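Local atomic coordinates of polysaccharide Lyase Family 6 (Bacteroides cellulosilyticus, PDB entry 6QPS), a protein that probably cleaves alginate, with specificity for mannuronic acid, as a calcium-binding family 6 polysaccharide lyase of a human gut bacterium. Residues G292-D304 / Y339-T351. Residues are numbered along the deposited sequence; the frame is centred on the assembly and turned at random.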
loop_
_atom_site.group_PDB
_atom_site.type_symbol
_atom_site.label_atom_id
_atom_site.label_comp_id
_atom_site.label_asym_id
_atom_site.label_seq_id
_atom_site.Cartn_x
_atom_site.Cartn_y
_atom_site.Cartn_z
ATOM N N GLY A 292 2.302 -13.037 1.882
ATOM C CA GLY A 292 0.940 -12.762 1.446
ATOM C C GLY A 292 0.199 -11.843 2.411
ATOM O O GLY A 292 0.564 -10.661 2.519
ATOM N N ILE A 293 -0.798 -12.356 3.144
ATOM C CA ILE A 293 -1.735 -11.537 3.923
ATOM C C ILE A 293 -1.589 -11.889 5.391
ATOM O O ILE A 293 -1.654 -13.065 5.764
ATOM C CB ILE A 293 -3.190 -11.723 3.452
ATOM C CG1 ILE A 293 -3.330 -11.246 2.015
ATOM C CG2 ILE A 293 -4.157 -10.959 4.346
ATOM C CD1 ILE A 293 -4.626 -11.657 1.302
ATOM N N ARG A 294 -1.377 -10.874 6.221
ATOM C CA ARG A 294 -1.272 -11.033 7.670
ATOM C C ARG A 294 -2.496 -10.425 8.342
ATOM O O ARG A 294 -2.802 -9.241 8.125
ATOM C CB ARG A 294 0.009 -10.379 8.198
ATOM C CG ARG A 294 0.280 -10.532 9.680
ATOM C CD ARG A 294 1.771 -10.694 9.968
ATOM N NE ARG A 294 2.611 -9.578 9.557
ATOM C CZ ARG A 294 3.040 -8.610 10.373
ATOM N NH1 ARG A 294 2.678 -8.603 11.643
ATOM N NH2 ARG A 294 3.844 -7.653 9.917
ATOM N N ILE A 295 -3.177 -11.224 9.167
ATOM C CA ILE A 295 -4.445 -10.863 9.804
ATOM C C ILE A 295 -4.269 -10.724 11.321
ATOM O O ILE A 295 -3.898 -11.691 12.005
ATOM C CB ILE A 295 -5.529 -11.902 9.480
ATOM C CG1 ILE A 295 -5.781 -11.980 7.980
ATOM C CG2 ILE A 295 -6.802 -11.586 10.271
ATOM C CD1 ILE A 295 -6.310 -10.698 7.365
ATOM N N ILE A 296 -4.523 -9.498 11.812
ATOM C CA ILE A 296 -4.688 -9.094 13.206
ATOM C C ILE A 296 -6.005 -8.298 13.197
ATOM O O ILE A 296 -6.478 -7.870 12.140
ATOM C CB ILE A 296 -3.479 -8.225 13.664
ATOM C CG1 ILE A 296 -2.169 -9.001 13.455
ATOM C CG2 ILE A 296 -3.575 -7.737 15.114
ATOM C CD1 ILE A 296 -0.984 -8.103 13.221
ATOM N N ASN A 297 -6.643 -8.143 14.369
ATOM C CA ASN A 297 -7.873 -7.343 14.498
ATOM C C ASN A 297 -9.104 -7.998 13.860
ATOM O O ASN A 297 -9.067 -9.166 13.475
ATOM C CB ASN A 297 -7.675 -5.920 13.959
ATOM C CG ASN A 297 -6.317 -5.348 14.297
ATOM O OD1 ASN A 297 -6.090 -4.932 15.403
ATOM N ND2 ASN A 297 -5.397 -5.366 13.340
ATOM N N GLN A 298 -10.231 -7.284 13.810
ATOM C CA GLN A 298 -11.493 -7.956 13.540
ATOM C C GLN A 298 -12.212 -7.462 12.297
ATOM O O GLN A 298 -11.991 -6.357 11.806
ATOM C CB GLN A 298 -12.429 -7.905 14.757
ATOM C CG GLN A 298 -12.861 -6.543 15.203
ATOM C CD GLN A 298 -13.838 -6.583 16.402
ATOM O OE1 GLN A 298 -14.988 -6.233 16.260
ATOM N NE2 GLN A 298 -13.355 -6.984 17.564
ATOM N N GLY A 299 -13.132 -8.302 11.833
ATOM C CA GLY A 299 -14.168 -7.860 10.933
ATOM C C GLY A 299 -13.846 -7.864 9.461
ATOM O O GLY A 299 -14.712 -7.477 8.663
ATOM N N HIS A 300 -12.661 -8.295 9.066
ATOM C CA HIS A 300 -12.209 -8.209 7.679
ATOM C C HIS A 300 -12.880 -9.257 6.800
ATOM O O HIS A 300 -13.284 -10.334 7.260
ATOM C CB HIS A 300 -10.687 -8.405 7.578
ATOM C CG HIS A 300 -9.911 -7.718 8.664
ATOM N ND1 HIS A 300 -9.869 -6.343 8.822
ATOM C CD2 HIS A 300 -9.159 -8.243 9.658
ATOM C CE1 HIS A 300 -9.106 -6.066 9.871
ATOM N NE2 HIS A 300 -8.659 -7.199 10.382
ATOM N N THR A 301 -12.981 -8.934 5.511
ATOM C CA THR A 301 -13.446 -9.865 4.481
ATOM C C THR A 301 -12.332 -10.029 3.449
ATOM O O THR A 301 -11.869 -9.037 2.878
ATOM C CB THR A 301 -14.752 -9.371 3.856
ATOM O OG1 THR A 301 -15.744 -9.202 4.889
ATOM C CG2 THR A 301 -15.276 -10.387 2.848
ATOM N N VAL A 302 -11.883 -11.268 3.244
ATOM C CA VAL A 302 -10.684 -11.591 2.460
ATOM C C VAL A 302 -11.107 -12.593 1.387
ATOM O O VAL A 302 -11.315 -13.781 1.682
ATOM C CB VAL A 302 -9.597 -12.179 3.362
ATOM C CG1 VAL A 302 -8.359 -12.513 2.567
ATOM C CG2 VAL A 302 -9.272 -11.245 4.530
ATOM N N TYR A 303 -11.259 -12.114 0.145
ATOM C CA TYR A 303 -11.908 -12.850 -0.934
ATOM C C TYR A 303 -11.122 -12.792 -2.235
ATOM O O TYR A 303 -10.703 -11.716 -2.662
ATOM C CB TYR A 303 -13.301 -12.218 -1.149
ATOM C CG TYR A 303 -14.039 -12.646 -2.397
ATOM C CD1 TYR A 303 -14.391 -13.972 -2.564
ATOM C CD2 TYR A 303 -14.400 -11.727 -3.393
ATOM C CE1 TYR A 303 -15.056 -14.391 -3.696
ATOM C CE2 TYR A 303 -15.098 -12.133 -4.510
ATOM C CZ TYR A 303 -15.423 -13.471 -4.659
ATOM O OH TYR A 303 -16.106 -13.920 -5.773
ATOM N N ASP A 304 -10.981 -13.940 -2.904
ATOM C CA ASP A 304 -10.482 -14.012 -4.286
ATOM C C ASP A 304 -9.017 -13.604 -4.441
ATOM O O ASP A 304 -8.607 -13.226 -5.536
ATOM C CB ASP A 304 -11.409 -13.222 -5.238
ATOM C CG ASP A 304 -11.188 -13.539 -6.716
ATOM O OD1 ASP A 304 -11.056 -14.739 -7.035
ATOM O OD2 ASP A 304 -11.182 -12.584 -7.521
ATOM N N TYR A 339 -1.363 -5.740 19.892
ATOM C CA TYR A 339 -2.044 -6.620 18.949
ATOM C C TYR A 339 -3.418 -6.955 19.509
ATOM O O TYR A 339 -3.544 -7.277 20.695
ATOM C CB TYR A 339 -1.245 -7.936 18.743
ATOM C CG TYR A 339 0.123 -7.708 18.128
ATOM C CD1 TYR A 339 1.232 -7.436 18.917
ATOM C CD2 TYR A 339 0.295 -7.747 16.749
ATOM C CE1 TYR A 339 2.481 -7.202 18.347
ATOM C CE2 TYR A 339 1.531 -7.499 16.171
ATOM C CZ TYR A 339 2.619 -7.249 16.982
ATOM O OH TYR A 339 3.859 -7.010 16.422
ATOM N N HIS A 340 -4.440 -6.886 18.654
ATOM C CA HIS A 340 -5.826 -7.047 19.072
ATOM C C HIS A 340 -6.435 -8.303 18.462
ATOM O O HIS A 340 -6.137 -8.675 17.317
ATOM C CB HIS A 340 -6.612 -5.771 18.767
ATOM C CG HIS A 340 -6.072 -4.583 19.495
ATOM N ND1 HIS A 340 -4.975 -3.874 19.045
ATOM C CD2 HIS A 340 -6.429 -4.024 20.676
ATOM C CE1 HIS A 340 -4.715 -2.898 19.896
ATOM N NE2 HIS A 340 -5.569 -2.977 20.905
ATOM N N ARG A 341 -7.290 -8.958 19.260
ATOM C CA ARG A 341 -7.846 -10.260 18.893
ATOM C C ARG A 341 -8.411 -10.295 17.470
ATOM O O ARG A 341 -9.124 -9.383 17.022
ATOM C CB ARG A 341 -8.951 -10.655 19.882
ATOM C CG ARG A 341 -9.405 -12.101 19.733
ATOM C CD ARG A 341 -10.745 -12.377 20.444
ATOM N NE ARG A 341 -10.700 -12.349 21.898
ATOM C CZ ARG A 341 -10.488 -13.408 22.687
ATOM N NH1 ARG A 341 -10.244 -14.602 22.171
ATOM N NH2 ARG A 341 -10.521 -13.267 23.997
ATOM N N VAL A 342 -8.112 -11.376 16.758
ATOM C CA VAL A 342 -8.758 -11.651 15.487
ATOM C C VAL A 342 -10.136 -12.238 15.761
ATOM O O VAL A 342 -10.257 -13.288 16.395
ATOM C CB VAL A 342 -7.920 -12.600 14.624
ATOM C CG1 VAL A 342 -8.704 -13.005 13.380
ATOM C CG2 VAL A 342 -6.580 -11.961 14.236
ATOM N N GLU A 343 -11.182 -11.585 15.260
ATOM C CA GLU A 343 -12.510 -12.187 15.328
ATOM C C GLU A 343 -13.329 -11.754 14.121
ATOM O O GLU A 343 -13.125 -10.668 13.568
ATOM C CB GLU A 343 -13.301 -12.007 16.637
ATOM C CG GLU A 343 -13.130 -10.762 17.380
ATOM C CD GLU A 343 -13.816 -10.802 18.761
ATOM O OE1 GLU A 343 -14.726 -11.622 18.996
ATOM O OE2 GLU A 343 -13.452 -9.997 19.633
ATOM N N ASN A 344 -14.265 -12.611 13.732
ATOM C CA ASN A 344 -15.272 -12.288 12.715
ATOM C C ASN A 344 -14.634 -11.963 11.370
ATOM O O ASN A 344 -14.929 -10.941 10.748
ATOM C CB ASN A 344 -16.198 -11.158 13.176
ATOM C CG ASN A 344 -16.647 -11.334 14.601
ATOM O OD1 ASN A 344 -17.065 -12.424 15.025
ATOM N ND2 ASN A 344 -16.591 -10.260 15.369
ATOM N N VAL A 345 -13.748 -12.843 10.919
ATOM C CA VAL A 345 -13.005 -12.666 9.679
ATOM C C VAL A 345 -13.419 -13.780 8.720
ATOM O O VAL A 345 -13.388 -14.966 9.082
ATOM C CB VAL A 345 -11.478 -12.683 9.916
ATOM C CG1 VAL A 345 -10.718 -12.671 8.598
ATOM C CG2 VAL A 345 -11.036 -11.488 10.779
ATOM N N ASP A 346 -13.838 -13.398 7.508
ATOM C CA ASP A 346 -14.239 -14.330 6.461
ATOM C C ASP A 346 -13.111 -14.444 5.441
ATOM O O ASP A 346 -12.742 -13.446 4.819
ATOM C CB ASP A 346 -15.508 -13.782 5.789
ATOM C CG ASP A 346 -16.071 -14.701 4.718
ATOM O OD1 ASP A 346 -15.899 -15.939 4.818
ATOM O OD2 ASP A 346 -16.690 -14.179 3.770
ATOM N N ILE A 347 -12.569 -15.655 5.272
ATOM C CA ILE A 347 -11.458 -15.948 4.363
ATOM C C ILE A 347 -11.964 -16.977 3.358
ATOM O O ILE A 347 -11.991 -18.178 3.648
ATOM C CB ILE A 347 -10.208 -16.431 5.114
ATOM C CG1 ILE A 347 -9.864 -15.435 6.245
ATOM C CG2 ILE A 347 -9.060 -16.594 4.154
ATOM C CD1 ILE A 347 -8.702 -15.829 7.169
ATOM N N ALA A 348 -12.388 -16.505 2.171
ATOM C CA ALA A 348 -13.121 -17.310 1.211
ATOM C C ALA A 348 -12.593 -17.186 -0.216
ATOM O O ALA A 348 -12.317 -16.092 -0.717
ATOM C CB ALA A 348 -14.594 -16.904 1.240
ATOM N N TYR A 349 -12.535 -18.322 -0.903
ATOM C CA TYR A 349 -12.328 -18.349 -2.358
ATOM C C TYR A 349 -10.963 -17.783 -2.752
ATOM O O TYR A 349 -10.823 -17.174 -3.809
ATOM C CB TYR A 349 -13.497 -17.704 -3.154
ATOM C CG TYR A 349 -14.727 -18.601 -3.228
ATOM C CD1 TYR A 349 -14.775 -19.649 -4.125
ATOM C CD2 TYR A 349 -15.832 -18.418 -2.376
ATOM C CE1 TYR A 349 -15.854 -20.507 -4.184
ATOM C CE2 TYR A 349 -16.946 -19.283 -2.426
ATOM C CZ TYR A 349 -16.944 -20.338 -3.337
ATOM O OH TYR A 349 -17.974 -21.245 -3.452
ATOM N N ASN A 350 -9.964 -17.960 -1.894
ATOM C CA ASN A 350 -8.589 -17.572 -2.169
ATOM C C ASN A 350 -7.795 -18.793 -2.630
ATOM O O ASN A 350 -8.233 -19.934 -2.493
ATOM C CB ASN A 350 -7.930 -17.011 -0.901
ATOM C CG ASN A 350 -8.711 -15.844 -0.302
ATOM O OD1 ASN A 350 -8.604 -14.707 -0.739
ATOM N ND2 ASN A 350 -9.502 -16.131 0.736
ATOM N N THR A 351 -6.610 -18.539 -3.184
ATOM C CA THR A 351 -5.678 -19.585 -3.609
ATOM C C THR A 351 -4.331 -19.351 -2.948
ATOM O O THR A 351 -3.814 -18.229 -2.988
ATOM C CB THR A 351 -5.497 -19.567 -5.130
ATOM O OG1 THR A 351 -6.736 -19.888 -5.775
ATOM C CG2 THR A 351 -4.440 -20.568 -5.558
HETATM O O HOH W 1 -3.609 -4.251 16.623
HETATM O O HOH W 2 -10.389 -7.362 18.255
HETATM O O HOH W 3 -12.369 -16.963 -6.487
#
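Val302 and Ile347 face the buried interior from neighbouring parallel strands, 301-303 and 345-348, whose axes approach to 4.9 Å. Val302 N donates to Asp346 O at 2.8 Å, while Val302 O receives two donors: Ala348 N, and Asn350 ND2 at 3.1 Å. Val302 O lies close to the plane of the Asn350 amide, but ND2 stands above the Val302 carbonyl plane. Asn350 CG stands beside its own backbone N (chi1 -56°), which brings the amide over to the end of strand 301-303; OD1 is held by Asn305 N. With an alanine at this place, Val302 O would probably keep just Ala348 N of these two donors, and Asn305 N would lose its side-chain acceptor. Further along the packed side, Ile295 CG2 meets Val342 CG1 at 3.9 Å, and Val345 CG2 approaches His300 CD2 obliquely. The His300 ring is fixed by NE2 donating in its plane to Ile296 O at 2.9 Å and by ND1 accepting the backbone N-H of Asn275. This stacking of successive coils is that of the right-handed parallel beta-helix of the chondroitinase B-like family; Asn297 N to His340 O and Gly299 N to Glu343 O carry the bonding round the corner between faces. Thr301, Tyr303, Asp346 and Ala348 point to the outer face, where contact is looser. There Tyr303 CE1 rests on Tyr349 CB at 3.7 Å, Asp346 OD1 pairs with Arg372, and a water links Asp304 OD1 to Tyr349 O, while OD2 bonds Ser279 OG. Gln298 and Glu343 run side by side, but their polar ends turn to Arg324 and Arg369. About 9 Å from the bound calcium ion, the Tyr339 side chain meets Ile296 CD1 at its ring edge, CD2 3.8 Å away.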